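Local structure of lactaldehyde dehydrogenase (Methanocaldococcus jannaschii, 3PQA) at residues I174-A177 / K178-N182; E227-T230 / K231-F235; I281-E285 / S286-K290; G315-S319 / V320-E324. The protein oxidises lactaldehyde to lactate, using NAD in preference to NADP, as a step in the biosynthesis of coenzyme F420. All coordinates share one frame; numbering follows the deposited sequence.

Contact 1: I174-A177 / K178-N182; sequences IELA and KIIEN
I174, E175, L176 and A177 accept, through their carbonyl oxygens, the amides of K178, I179, I180 and E181 in four successive i to i+4 bonds, the signature of unbroken alpha-helix. The bond from K178 N to I174 O measures 3.1 Å. That from E181 N to A177 O is shorter, at 2.8 Å. On this regular frame E175 and K178, three residues apart, form a salt bridge. NZ of K178 stands 3.1 Å from OE2 of E175, on the syn side of the carboxylate and 16° out of its plane; OE1 is farther, at 4.0 Å from NZ, which makes this a bridge through one oxygen. The two chains get there differently. K178 runs extended beyond CG, whereas E175 folds back at chi2 (-44°) and so carries its carboxylate to the lysine. On the way the lysine also passes I174, with CE 4.0 Å from CG2 of that isoleucine. One turn of helix also brings L176 and I180 together, where CG of L176 meets CD1 of I180 at 3.9 Å. L176, I179 and I180 continue into the core against helix 55-71, with I151 of helix 145-156 beside L176 and I180, while A177 rests on Y194 and L196. In chain order helix 171-186 lies between strands 160-165 and 194-196, which pair in parallel, and so forms the connection of a beta-alpha-beta crossover. Chemically the stretch is amphipathic: L176, I179 and I180 are buried, whereas the ion pair lies where K178 is exposed, and solvent is likely to weaken it.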
ATOM      1  N   ILE B 174       9.819   3.147  35.537  1.00 13.02           N
ATOM      2  CA  ILE B 174       9.793   4.393  36.309  1.00 13.91           C
ATOM      3  C   ILE B 174      10.763   5.395  35.677  1.00 12.23           C
ATOM      4  O   ILE B 174      10.438   6.574  35.535  1.00 12.62           O
ATOM      5  CB  ILE B 174      10.098   4.148  37.822  1.00 16.72           C
ATOM      6  CG1 ILE B 174       8.914   3.427  38.477  1.00 17.21           C
ATOM      7  CG2 ILE B 174      10.375   5.459  38.539  1.00 17.21           C
ATOM      8  CD1 ILE B 174       9.266   2.722  39.806  1.00 17.33           C
ATOM      9  N   GLU B 175      11.930   4.907  35.255  1.00 12.17           N
ATOM     10  CA  GLU B 175      12.896   5.753  34.560  1.00 13.35           C
ATOM     11  C   GLU B 175      12.376   6.261  33.217  1.00 12.70           C
ATOM     12  O   GLU B 175      12.581   7.427  32.873  1.00 12.11           O
ATOM     13  CB  GLU B 175      14.237   5.051  34.388  1.00 17.08           C
ATOM     14  CG  GLU B 175      15.055   4.919  35.703  1.00 18.85           C
ATOM     15  CD  GLU B 175      15.059   6.192  36.539  1.00 17.97           C
ATOM     16  OE1 GLU B 175      15.559   7.241  36.068  1.00 19.00           O
ATOM     17  OE2 GLU B 175      14.533   6.149  37.672  1.00 18.98           O
ATOM     18  N   LEU B 176      11.710   5.381  32.469  1.00 12.49           N
ATOM     19  CA  LEU B 176      11.133   5.782  31.178  1.00 12.16           C
ATOM     20  C   LEU B 176      10.041   6.832  31.379  1.00 11.92           C
ATOM     21  O   LEU B 176       9.929   7.769  30.585  1.00 12.45           O
ATOM     22  CB  LEU B 176      10.600   4.568  30.407  1.00 13.48           C
ATOM     23  CG  LEU B 176       9.926   4.841  29.052  1.00 13.36           C
ATOM     24  CD1 LEU B 176      10.911   5.469  28.062  1.00 13.58           C
ATOM     25  CD2 LEU B 176       9.339   3.550  28.488  1.00 13.60           C
ATOM     26  N   ALA B 177       9.243   6.677  32.439  1.00 11.75           N
ATOM     27  CA  ALA B 177       8.164   7.616  32.759  1.00 12.12           C
ATOM     28  C   ALA B 177       8.700   9.030  33.024  1.00 12.34           C
ATOM     29  O   ALA B 177       8.132  10.017  32.535  1.00 12.18           O
ATOM     30  CB  ALA B 177       7.342   7.113  33.946  1.00 12.68           C
ATOM     31  N   LYS B 178       9.791   9.116  33.795  1.00 13.05           N
ATOM     32  CA  LYS B 178      10.502  10.381  34.005  1.00 14.33           C
ATOM     33  C   LYS B 178      10.971  10.983  32.671  1.00 13.02           C
ATOM     34  O   LYS B 178      10.805  12.183  32.433  1.00 13.09           O
ATOM     35  CB  LYS B 178      11.698  10.173  34.936  1.00 18.55           C
ATOM     36  CG  LYS B 178      11.321   9.833  36.367  1.00 18.89           C
ATOM     37  CD  LYS B 178      12.581   9.510  37.154  1.00 19.81           C
ATOM     38  CE  LYS B 178      12.267   9.036  38.558  1.00 19.26           C
ATOM     39  NZ  LYS B 178      13.528   8.602  39.221  1.00 20.34           N
ATOM     40  N   ILE B 179      11.547  10.137  31.810  1.00 12.74           N
ATOM     41  CA  ILE B 179      11.967  10.547  30.459  1.00 13.68           C
ATOM     42  C   ILE B 179      10.796  11.093  29.622  1.00 13.49           C
ATOM     43  O   ILE B 179      10.921  12.147  28.981  1.00 13.27           O
ATOM     44  CB  ILE B 179      12.693   9.387  29.717  1.00 15.60           C
ATOM     45  CG1 ILE B 179      14.124   9.238  30.244  1.00 16.36           C
ATOM     46  CG2 ILE B 179      12.691   9.594  28.191  1.00 16.38           C
ATOM     47  CD1 ILE B 179      14.826   7.963  29.798  1.00 16.20           C
ATOM     48  N   ILE B 180       9.664  10.388  29.645  1.00 13.96           N
ATOM     49  CA  ILE B 180       8.446  10.841  28.951  1.00 14.84           C
ATOM     50  C   ILE B 180       7.973  12.175  29.536  1.00 14.80           C
ATOM     51  O   ILE B 180       7.681  13.112  28.790  1.00 14.72           O
ATOM     52  CB  ILE B 180       7.310   9.775  29.017  1.00 16.06           C
ATOM     53  CG1 ILE B 180       7.709   8.543  28.199  1.00 16.13           C
ATOM     54  CG2 ILE B 180       5.965  10.356  28.509  1.00 16.07           C
ATOM     55  CD1 ILE B 180       6.948   7.275  28.515  1.00 16.16           C
ATOM     56  N   GLU B 181       7.928  12.262  30.868  1.00 15.42           N
ATOM     57  CA  GLU B 181       7.593  13.517  31.552  1.00 18.08           C
ATOM     58  C   GLU B 181       8.485  14.688  31.085  1.00 15.67           C
ATOM     59  O   GLU B 181       7.988  15.774  30.811  1.00 15.43           O
ATOM     60  CB  GLU B 181       7.651  13.317  33.073  1.00 23.73           C
ATOM     61  CG  GLU B 181       7.316  14.552  33.900  1.00 28.20           C
ATOM     62  CD  GLU B 181       7.479  14.333  35.398  1.00 25.65           C
ATOM     63  OE1 GLU B 181       7.251  13.198  35.880  1.00 28.65           O
ATOM     64  OE2 GLU B 181       7.839  15.307  36.094  1.00 28.74           O
ATOM     65  N   ASN B 182       9.794  14.466  30.985  1.00 15.36           N
ATOM     66  CA  ASN B 182      10.722  15.503  30.502  1.00 16.27           C
ATOM     67  C   ASN B 182      10.396  15.983  29.085  1.00 15.68           C
ATOM     68  O   ASN B 182      10.444  17.182  28.797  1.00 15.60           O
ATOM     69  CB  ASN B 182      12.165  15.008  30.539  1.00 17.96           C
ATOM     70  CG  ASN B 182      12.680  14.807  31.952  1.00 18.24           C
ATOM     71  OD1 ASN B 182      12.205  15.433  32.895  1.00 18.21           O
ATOM     72  ND2 ASN B 182      13.655  13.923  32.102  1.00 18.19           N
TER

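Contact 2: E227-T230 / K231-F235; sequences ELIT and KKAGF
E227 lays its CG against the aliphatic end of K231, 3.8 Å from CE, one turn along the last part of helix 223-232, the connecting helix of a beta-alpha-beta unit between strands 216-220 and 237-241. Beyond that overlap the charges pair loosely: NZ of K231 is 3.4 Å from OE2 of E227, a salt bridge with a weak hydrogen bond, while OE1 is bridged to K439. L228 and K232 lie side by side and point the same way, with CD2 of the leucine 3.9 Å from CD of the lysine, whose NZ goes on to D206. On the buried side I229 CG2 approaches A233 CB at 4.3 Å, and I229 also packs near V225, part of the NAD site inferred from relatives. T230 turns OG1 between its N and carbonyl carbon (chi1 70°), which lets the hydroxyl donate to E227 O at 2.6 Å; G234 of a second subunit packs on this threonine. The helix then frays: K231 N makes only weak bonds, and G234 leaves helical geometry with positive phi. I229 O takes two amides here, A233 N at 2.9 Å and K232 N at 3.0 Å, the latter from 63° above the carbonyl plane.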
ATOM      1  N   GLU B 227      -6.031 -14.760  28.362  1.00 19.44           N
ATOM      2  CA  GLU B 227      -7.342 -15.395  28.237  1.00 21.32           C
ATOM      3  C   GLU B 227      -8.367 -14.730  29.173  1.00 20.68           C
ATOM      4  O   GLU B 227      -9.491 -14.429  28.763  1.00 21.05           O
ATOM      5  CB  GLU B 227      -7.241 -16.906  28.497  1.00 24.93           C
ATOM      6  CG  GLU B 227      -8.586 -17.638  28.489  1.00 27.51           C
ATOM      7  CD  GLU B 227      -8.714 -18.689  27.400  1.00 25.81           C
ATOM      8  OE1 GLU B 227      -7.739 -19.443  27.178  1.00 27.64           O
ATOM      9  OE2 GLU B 227      -9.812 -18.790  26.792  1.00 27.74           O
ATOM     10  N   LEU B 228      -7.965 -14.477  30.418  1.00 20.05           N
ATOM     11  CA  LEU B 228      -8.835 -13.791  31.380  1.00 20.18           C
ATOM     12  C   LEU B 228      -9.167 -12.356  30.942  1.00 18.55           C
ATOM     13  O   LEU B 228     -10.282 -11.882  31.145  1.00 18.60           O
ATOM     14  CB  LEU B 228      -8.209 -13.801  32.787  1.00 22.70           C
ATOM     15  CG  LEU B 228      -9.159 -13.756  33.988  1.00 23.70           C
ATOM     16  CD1 LEU B 228      -9.512 -15.168  34.422  1.00 23.10           C
ATOM     17  CD2 LEU B 228      -8.510 -13.013  35.150  1.00 23.15           C
ATOM     18  N   ILE B 229      -8.209 -11.669  30.323  1.00 16.60           N
ATOM     19  CA  ILE B 229      -8.483 -10.338  29.768  1.00 15.34           C
ATOM     20  C   ILE B 229      -9.638 -10.396  28.764  1.00 15.07           C
ATOM     21  O   ILE B 229     -10.561  -9.570  28.851  1.00 15.44           O
ATOM     22  CB  ILE B 229      -7.211  -9.658  29.188  1.00 15.21           C
ATOM     23  CG1 ILE B 229      -6.244  -9.300  30.327  1.00 15.19           C
ATOM     24  CG2 ILE B 229      -7.556  -8.418  28.366  1.00 15.13           C
ATOM     25  CD1 ILE B 229      -4.892  -8.776  29.868  1.00 15.14           C
ATOM     26  N   THR B 230      -9.618 -11.384  27.856  1.00 15.46           N
ATOM     27  CA  THR B 230     -10.717 -11.537  26.867  1.00 16.36           C
ATOM     28  C   THR B 230     -12.095 -11.695  27.533  1.00 17.24           C
ATOM     29  O   THR B 230     -13.114 -11.278  26.965  1.00 18.00           O
ATOM     30  CB  THR B 230     -10.482 -12.669  25.806  1.00 16.63           C
ATOM     31  OG1 THR B 230     -10.576 -13.961  26.417  1.00 18.30           O
ATOM     32  CG2 THR B 230      -9.128 -12.527  25.131  1.00 18.28           C
ATOM     33  N   LYS B 231     -12.117 -12.244  28.752  1.00 18.66           N
ATOM     34  CA  LYS B 231     -13.368 -12.466  29.496  1.00 20.58           C
ATOM     35  C   LYS B 231     -13.798 -11.273  30.361  1.00 19.99           C
ATOM     36  O   LYS B 231     -14.938 -11.224  30.834  1.00 20.72           O
ATOM     37  CB  LYS B 231     -13.280 -13.734  30.363  1.00 22.93           C
ATOM     38  CG  LYS B 231     -12.922 -15.000  29.589  1.00 25.10           C
ATOM     39  CD  LYS B 231     -12.878 -16.224  30.504  1.00 23.76           C
ATOM     40  CE  LYS B 231     -12.150 -17.393  29.848  1.00 25.18           C
ATOM     41  NZ  LYS B 231     -12.624 -17.678  28.452  1.00 24.11           N
ATOM     42  N   LYS B 232     -12.899 -10.316  30.569  1.00 18.98           N
ATOM     43  CA  LYS B 232     -13.170  -9.209  31.493  1.00 19.30           C
ATOM     44  C   LYS B 232     -13.152  -7.821  30.854  1.00 17.08           C
ATOM     45  O   LYS B 232     -13.669  -6.870  31.448  1.00 17.46           O
ATOM     46  CB  LYS B 232     -12.170  -9.223  32.654  1.00 24.41           C
ATOM     47  CG  LYS B 232     -12.402 -10.304  33.690  1.00 26.41           C
ATOM     48  CD  LYS B 232     -11.256 -10.335  34.697  1.00 26.14           C
ATOM     49  CE  LYS B 232     -11.195  -9.064  35.548  1.00 26.55           C
ATOM     50  NZ  LYS B 232     -11.949  -9.108  36.846  1.00 26.61           N
ATOM     51  N   ALA B 233     -12.550  -7.699  29.668  1.00 16.63           N
ATOM     52  CA  ALA B 233     -12.343  -6.390  29.043  1.00 16.73           C
ATOM     53  C   ALA B 233     -13.637  -5.700  28.606  1.00 17.35           C
ATOM     54  O   ALA B 233     -13.746  -4.473  28.692  1.00 18.09           O
ATOM     55  CB  ALA B 233     -11.364  -6.503  27.861  1.00 16.38           C
ATOM     56  N   GLY B 234     -14.613  -6.480  28.145  1.00 16.62           N
ATOM     57  CA  GLY B 234     -15.866  -5.911  27.656  1.00 16.12           C
ATOM     58  C   GLY B 234     -15.681  -5.233  26.310  1.00 15.56           C
ATOM     59  O   GLY B 234     -14.864  -5.670  25.487  1.00 15.60           O
ATOM     60  N   PHE B 235     -16.422  -4.148  26.100  1.00 15.74           N
ATOM     61  CA  PHE B 235     -16.426  -3.437  24.825  1.00 16.49           C
ATOM     62  C   PHE B 235     -15.185  -2.534  24.681  1.00 15.58           C
ATOM     63  O   PHE B 235     -15.257  -1.318  24.843  1.00 16.37           O
ATOM     64  CB  PHE B 235     -17.716  -2.619  24.708  1.00 18.67           C
ATOM     65  CG  PHE B 235     -18.170  -2.358  23.290  1.00 19.33           C
ATOM     66  CD1 PHE B 235     -17.272  -1.954  22.302  1.00 19.03           C
ATOM     67  CD2 PHE B 235     -19.516  -2.471  22.957  1.00 19.04           C
ATOM     68  CE1 PHE B 235     -17.708  -1.688  21.003  1.00 19.43           C
ATOM     69  CE2 PHE B 235     -19.955  -2.211  21.662  1.00 19.44           C
ATOM     70  CZ  PHE B 235     -19.050  -1.817  20.689  1.00 19.19           C
TER
HETATM   71  O   HOH W   1     -15.136  -9.383  27.785  1.00 26.22           O

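Contact 3: I281-E285 / S286-K290; sequences ILVDE and SIADK
The carboxylate of D284 is met by S286 from the anti side of OD2: the amide N of S286 lies 2.9 Å from that oxygen, 25° out of the carboxylate plane, with an N-H...O angle of 157°. OG of S286 lies 3.0 Å from the same OD2 of D284. With CG anti to its own N (chi1 -165°), D284 brings its carboxylate back over the turn. The side-chain bond to the amide two residues on is an Asx turn, D284-S286. It overlaps a type I beta turn, D284-I287, in which I287 N donates to D284 O at 3.0 Å and E285 and S286 take the two central, helix-like conformations. Together they carry the chain from strand 278-284, a parallel member of the second large sheet, into helix 288-300. An alanine at D284 would remove OD2 and probably leave the S286 amide without this partner, making the turn freer to move. Just before the turn, V283 spreads its two methyls, CG1 at 3.8 Å from A288 CB and CG2 at 3.9 Å from I287 CG1, so the strand's end packs on the helix's start. V250 of the neighbouring strand covers both V283 and I287. The direct bond from A288 N to E285 O is weak, at 3.4 Å. A water donates to E285 O at 2.8 Å and accepts from D289 N at 3.0 Å, linking the turn to the first residues of the helix.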
ATOM      1  N   ILE B 281      12.844 -28.814  20.732  1.00 13.99           N
ATOM      2  CA  ILE B 281      13.599 -29.028  19.491  1.00 14.52           C
ATOM      3  C   ILE B 281      13.174 -30.396  18.982  1.00 14.82           C
ATOM      4  O   ILE B 281      13.255 -31.380  19.739  1.00 14.27           O
ATOM      5  CB  ILE B 281      15.147 -28.986  19.706  1.00 15.01           C
ATOM      6  CG1 ILE B 281      15.576 -27.621  20.258  1.00 15.45           C
ATOM      7  CG2 ILE B 281      15.912 -29.325  18.401  1.00 15.51           C
ATOM      8  CD1 ILE B 281      17.058 -27.518  20.612  1.00 15.22           C
ATOM      9  N   LEU B 282      12.682 -30.433  17.741  1.00 14.31           N
ATOM     10  CA  LEU B 282      12.424 -31.677  17.025  1.00 15.11           C
ATOM     11  C   LEU B 282      13.587 -31.908  16.070  1.00 15.26           C
ATOM     12  O   LEU B 282      13.932 -31.027  15.284  1.00 14.72           O
ATOM     13  CB  LEU B 282      11.082 -31.613  16.281  1.00 15.80           C
ATOM     14  CG  LEU B 282       9.890 -31.061  17.068  1.00 15.15           C
ATOM     15  CD1 LEU B 282       8.630 -31.056  16.203  1.00 15.90           C
ATOM     16  CD2 LEU B 282       9.673 -31.882  18.327  1.00 15.93           C
ATOM     17  N   VAL B 283      14.203 -33.082  16.152  1.00 14.88           N
ATOM     18  CA  VAL B 283      15.378 -33.369  15.340  1.00 14.86           C
ATOM     19  C   VAL B 283      15.225 -34.717  14.647  1.00 14.88           C
ATOM     20  O   VAL B 283      14.743 -35.678  15.241  1.00 14.38           O
ATOM     21  CB  VAL B 283      16.705 -33.270  16.171  1.00 15.35           C
ATOM     22  CG1 VAL B 283      16.716 -34.257  17.353  1.00 16.34           C
ATOM     23  CG2 VAL B 283      17.935 -33.440  15.273  1.00 16.41           C
ATOM     24  N   ASP B 284      15.603 -34.769  13.374  1.00 15.09           N
ATOM     25  CA  ASP B 284      15.529 -36.023  12.629  1.00 16.24           C
ATOM     26  C   ASP B 284      16.332 -37.118  13.323  1.00 17.02           C
ATOM     27  O   ASP B 284      17.469 -36.878  13.732  1.00 15.91           O
ATOM     28  CB  ASP B 284      16.039 -35.848  11.204  1.00 17.50           C
ATOM     29  CG  ASP B 284      15.646 -37.011  10.316  1.00 17.57           C
ATOM     30  OD1 ASP B 284      14.584 -36.918   9.677  1.00 17.59           O
ATOM     31  OD2 ASP B 284      16.372 -38.030  10.289  1.00 17.63           O
ATOM     32  N   GLU B 285      15.734 -38.309  13.423  1.00 17.95           N
ATOM     33  CA  GLU B 285      16.379 -39.490  14.015  1.00 19.71           C
ATOM     34  C   GLU B 285      17.790 -39.699  13.504  1.00 19.25           C
ATOM     35  O   GLU B 285      18.695 -40.064  14.276  1.00 18.73           O
ATOM     36  CB  GLU B 285      15.574 -40.762  13.717  1.00 21.38           C
ATOM     37  CG  GLU B 285      14.324 -40.908  14.568  1.00 23.43           C
ATOM     38  CD  GLU B 285      13.513 -42.157  14.244  1.00 21.99           C
ATOM     39  OE1 GLU B 285      13.990 -43.000  13.449  1.00 23.59           O
ATOM     40  OE2 GLU B 285      12.385 -42.277  14.763  1.00 23.57           O
ATOM     41  N   SER B 286      17.964 -39.479  12.204  1.00 19.55           N
ATOM     42  CA  SER B 286      19.211 -39.806  11.527  1.00 20.52           C
ATOM     43  C   SER B 286      20.378 -38.930  12.009  1.00 20.19           C
ATOM     44  O   SER B 286      21.535 -39.343  11.919  1.00 20.18           O
ATOM     45  CB  SER B 286      19.051 -39.732   9.998  1.00 21.35           C
ATOM     46  OG  SER B 286      19.270 -38.415   9.512  1.00 26.62           O
ATOM     47  N   ILE B 287      20.075 -37.746  12.544  1.00 18.96           N
ATOM     48  CA  ILE B 287      21.134 -36.825  12.966  1.00 18.47           C
ATOM     49  C   ILE B 287      21.065 -36.453  14.457  1.00 17.00           C
ATOM     50  O   ILE B 287      21.826 -35.591  14.916  1.00 15.91           O
ATOM     51  CB  ILE B 287      21.154 -35.518  12.116  1.00 19.23           C
ATOM     52  CG1 ILE B 287      19.793 -34.818  12.151  1.00 19.57           C
ATOM     53  CG2 ILE B 287      21.614 -35.797  10.676  1.00 19.69           C
ATOM     54  CD1 ILE B 287      19.890 -33.313  11.914  1.00 19.40           C
ATOM     55  N   ALA B 288      20.159 -37.109  15.186  1.00 16.76           N
ATOM     56  CA  ALA B 288      19.822 -36.727  16.556  1.00 17.54           C
ATOM     57  C   ALA B 288      21.010 -36.834  17.512  1.00 18.08           C
ATOM     58  O   ALA B 288      21.262 -35.918  18.297  1.00 18.06           O
ATOM     59  CB  ALA B 288      18.646 -37.540  17.066  1.00 17.77           C
ATOM     60  N   ASP B 289      21.738 -37.947  17.448  1.00 18.65           N
ATOM     61  CA  ASP B 289      22.913 -38.113  18.304  1.00 20.57           C
ATOM     62  C   ASP B 289      23.972 -37.034  18.087  1.00 18.94           C
ATOM     63  O   ASP B 289      24.511 -36.502  19.059  1.00 18.94           O
ATOM     64  CB  ASP B 289      23.553 -39.500  18.135  1.00 23.77           C
ATOM     65  CG  ASP B 289      22.635 -40.629  18.563  1.00 23.72           C
ATOM     66  OD1 ASP B 289      21.815 -40.451  19.486  1.00 24.20           O
ATOM     67  OD2 ASP B 289      22.767 -41.724  17.979  1.00 24.37           O
ATOM     68  N   LYS B 290      24.288 -36.731  16.828  1.00 19.43           N
ATOM     69  CA  LYS B 290      25.307 -35.735  16.533  1.00 21.69           C
ATOM     70  C   LYS B 290      24.843 -34.359  16.974  1.00 19.43           C
ATOM     71  O   LYS B 290      25.614 -33.603  17.564  1.00 18.19           O
ATOM     72  CB  LYS B 290      25.637 -35.700  15.049  1.00 26.20           C
ATOM     73  CG  LYS B 290      26.360 -36.920  14.538  1.00 27.80           C
ATOM     74  CD  LYS B 290      26.754 -36.711  13.068  1.00 27.66           C
ATOM     75  CE  LYS B 290      25.535 -36.346  12.206  1.00 28.03           C
ATOM     76  NZ  LYS B 290      25.847 -35.192  11.326  1.00 28.11           N
TER
HETATM   77  O   HOH W   2      21.190 -40.159  15.469  1.00 19.33           O

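Contact 4: G315-S319 / V320-E324; sequences GPLIS and VEHAE
S319 holds OG between its backbone N and carbonyl carbon (chi1 75°), and H322 sets its CG anti to its own N (chi1 -174°); the first torsion aims the hydroxyl oxygen at the H322 amide, the second sends the imidazole back toward L317. OG accepts from H322 N at 2.9 Å with an N-H...O angle of 159°, and it also lies 3.3 Å from CB of H322. The backbone of S319 adds a second hold, since A323 N donates to S319 O at 3.1 Å. S319 is therefore the N-cap of helix 320-335: its side chain serves an amide of the first turn, which has no preceding carbonyl within the helix, and its carbonyl begins the regular i to i+4 pattern. Replacing S319 by an alanine would take away OG and probably leave the H322 amide without its capping acceptor, so that the first turn could fray. Before the cap, L317 turns its side chain in toward the helix. Its CD1 sits 3.8 Å from CA of A323 and 4.0 Å from CB of A323, and touches the H322 ring obliquely, 4.1 Å from CD2. The imidazole is tied down from beyond, for its NE2 is hydrogen-bonded to the carbonyl of F370, and its ring meets that of W325. I318 N is bonded to Q273, and V320 packs on L22 and R346. The side chain of E321 is about 9 Å from that of K224, a residue of the probable NAD site, too far for contact.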
ATOM      1  N   GLY B 315      21.836 -15.225  33.363  1.00 15.41           N
ATOM      2  CA  GLY B 315      21.530 -14.766  34.719  1.00 14.89           C
ATOM      3  C   GLY B 315      20.404 -15.565  35.359  1.00 14.28           C
ATOM      4  O   GLY B 315      19.993 -16.613  34.838  1.00 14.61           O
ATOM      5  N   PRO B 316      19.884 -15.076  36.494  1.00 14.85           N
ATOM      6  CA  PRO B 316      18.842 -15.806  37.203  1.00 15.46           C
ATOM      7  C   PRO B 316      17.457 -15.686  36.547  1.00 15.95           C
ATOM      8  O   PRO B 316      17.226 -14.786  35.721  1.00 15.90           O
ATOM      9  CB  PRO B 316      18.808 -15.101  38.553  1.00 15.58           C
ATOM     10  CG  PRO B 316      19.120 -13.666  38.198  1.00 16.11           C
ATOM     11  CD  PRO B 316      20.167 -13.767  37.118  1.00 15.48           C
ATOM     12  N   LEU B 317      16.559 -16.589  36.926  1.00 16.33           N
ATOM     13  CA  LEU B 317      15.132 -16.426  36.660  1.00 16.69           C
ATOM     14  C   LEU B 317      14.576 -15.297  37.532  1.00 16.38           C
ATOM     15  O   LEU B 317      15.213 -14.874  38.500  1.00 16.04           O
ATOM     16  CB  LEU B 317      14.380 -17.737  36.902  1.00 17.31           C
ATOM     17  CG  LEU B 317      14.831 -18.925  36.040  1.00 17.48           C
ATOM     18  CD1 LEU B 317      14.005 -20.156  36.367  1.00 17.36           C
ATOM     19  CD2 LEU B 317      14.716 -18.583  34.550  1.00 17.33           C
ATOM     20  N   ILE B 318      13.387 -14.810  37.187  1.00 16.11           N
ATOM     21  CA  ILE B 318      12.884 -13.568  37.772  1.00 16.42           C
ATOM     22  C   ILE B 318      12.510 -13.688  39.254  1.00 16.92           C
ATOM     23  O   ILE B 318      12.411 -12.674  39.944  1.00 17.04           O
ATOM     24  CB  ILE B 318      11.686 -13.011  36.973  1.00 16.30           C
ATOM     25  CG1 ILE B 318      11.448 -11.530  37.320  1.00 17.61           C
ATOM     26  CG2 ILE B 318      10.441 -13.868  37.227  1.00 17.64           C
ATOM     27  CD1 ILE B 318      12.641 -10.586  37.011  1.00 16.20           C
ATOM     28  N   SER B 319      12.296 -14.913  39.729  1.00 17.74           N
ATOM     29  CA  SER B 319      11.931 -15.146  41.127  1.00 18.64           C
ATOM     30  C   SER B 319      12.313 -16.551  41.561  1.00 19.64           C
ATOM     31  O   SER B 319      12.409 -17.465  40.726  1.00 19.33           O
ATOM     32  CB  SER B 319      10.426 -14.940  41.340  1.00 18.37           C
ATOM     33  OG  SER B 319       9.678 -16.031  40.823  1.00 18.09           O
ATOM     34  N   VAL B 320      12.530 -16.718  42.869  1.00 20.01           N
ATOM     35  CA  VAL B 320      12.761 -18.037  43.453  1.00 20.44           C
ATOM     36  C   VAL B 320      11.525 -18.915  43.255  1.00 20.08           C
ATOM     37  O   VAL B 320      11.654 -20.090  42.913  1.00 19.63           O
ATOM     38  CB  VAL B 320      13.110 -17.944  44.961  1.00 21.12           C
ATOM     39  CG1 VAL B 320      13.488 -19.310  45.509  1.00 22.47           C
ATOM     40  CG2 VAL B 320      14.250 -16.984  45.163  1.00 22.50           C
ATOM     41  N   GLU B 321      10.341 -18.328  43.460  1.00 21.20           N
ATOM     42  CA  GLU B 321       9.047 -19.001  43.258  1.00 22.77           C
ATOM     43  C   GLU B 321       8.977 -19.677  41.883  1.00 21.67           C
ATOM     44  O   GLU B 321       8.612 -20.853  41.768  1.00 21.14           O
ATOM     45  CB  GLU B 321       7.882 -18.009  43.397  1.00 26.26           C
ATOM     46  CG  GLU B 321       6.541 -18.669  43.737  1.00 27.32           C
ATOM     47  CD  GLU B 321       5.305 -17.829  43.383  1.00 27.16           C
ATOM     48  OE1 GLU B 321       5.305 -16.586  43.555  1.00 27.55           O
ATOM     49  OE2 GLU B 321       4.299 -18.431  42.951  1.00 27.64           O
ATOM     50  N   HIS B 322       9.335 -18.929  40.846  1.00 21.58           N
ATOM     51  CA  HIS B 322       9.297 -19.473  39.507  1.00 22.91           C
ATOM     52  C   HIS B 322      10.325 -20.588  39.339  1.00 19.88           C
ATOM     53  O   HIS B 322      10.022 -21.635  38.798  1.00 19.30           O
ATOM     54  CB  HIS B 322       9.498 -18.379  38.457  1.00 29.39           C
ATOM     55  CG  HIS B 322       9.319 -18.880  37.068  1.00 30.64           C
ATOM     56  ND1 HIS B 322       8.158 -19.483  36.653  1.00 30.31           N
ATOM     57  CD2 HIS B 322      10.164 -18.917  36.014  1.00 30.31           C
ATOM     58  CE1 HIS B 322       8.295 -19.875  35.400  1.00 30.67           C
ATOM     59  NE2 HIS B 322       9.499 -19.532  34.987  1.00 30.65           N
ATOM     60  N   ALA B 323      11.534 -20.351  39.823  1.00 19.28           N
ATOM     61  CA  ALA B 323      12.613 -21.335  39.743  1.00 20.21           C
ATOM     62  C   ALA B 323      12.228 -22.663  40.413  1.00 20.90           C
ATOM     63  O   ALA B 323      12.534 -23.735  39.892  1.00 20.67           O
ATOM     64  CB  ALA B 323      13.880 -20.767  40.359  1.00 19.93           C
ATOM     65  N   GLU B 324      11.542 -22.578  41.553  1.00 21.63           N
ATOM     66  CA  GLU B 324      11.092 -23.760  42.294  1.00 22.70           C
ATOM     67  C   GLU B 324      10.041 -24.514  41.495  1.00 21.53           C
ATOM     68  O   GLU B 324      10.060 -25.738  41.425  1.00 21.11           O
ATOM     69  CB  GLU B 324      10.535 -23.366  43.672  1.00 24.80           C
ATOM     70  CG  GLU B 324      11.595 -22.823  44.628  1.00 27.52           C
ATOM     71  CD  GLU B 324      11.024 -22.240  45.926  1.00 25.82           C
ATOM     72  OE1 GLU B 324       9.859 -21.777  45.936  1.00 27.63           O
ATOM     73  OE2 GLU B 324      11.764 -22.235  46.936  1.00 27.68           O
TER

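Along the chain the four contacts follow in series, from contact 1 to contact 4. Contacts 1 and 2, centres 29 Å apart, lie on helices 171-186 and 223-232, each joining parallel strands of the same large mixed sheet; contact 2 adjoins the probable NAD site. Contact 3 belongs to the other large sheet, at the exit of strand 278-284, and lies across the chain's centre from contact 1, with 49 Å between centres. Contacts 3 and 4 have centres 30 Å apart, at the starts of two successive helices. Contact 1 is within a helix and contact 2 at a helix end. No two contacts touch: even the closest pair, contacts 1 and 4, has its nearest atoms about 14 Å apart.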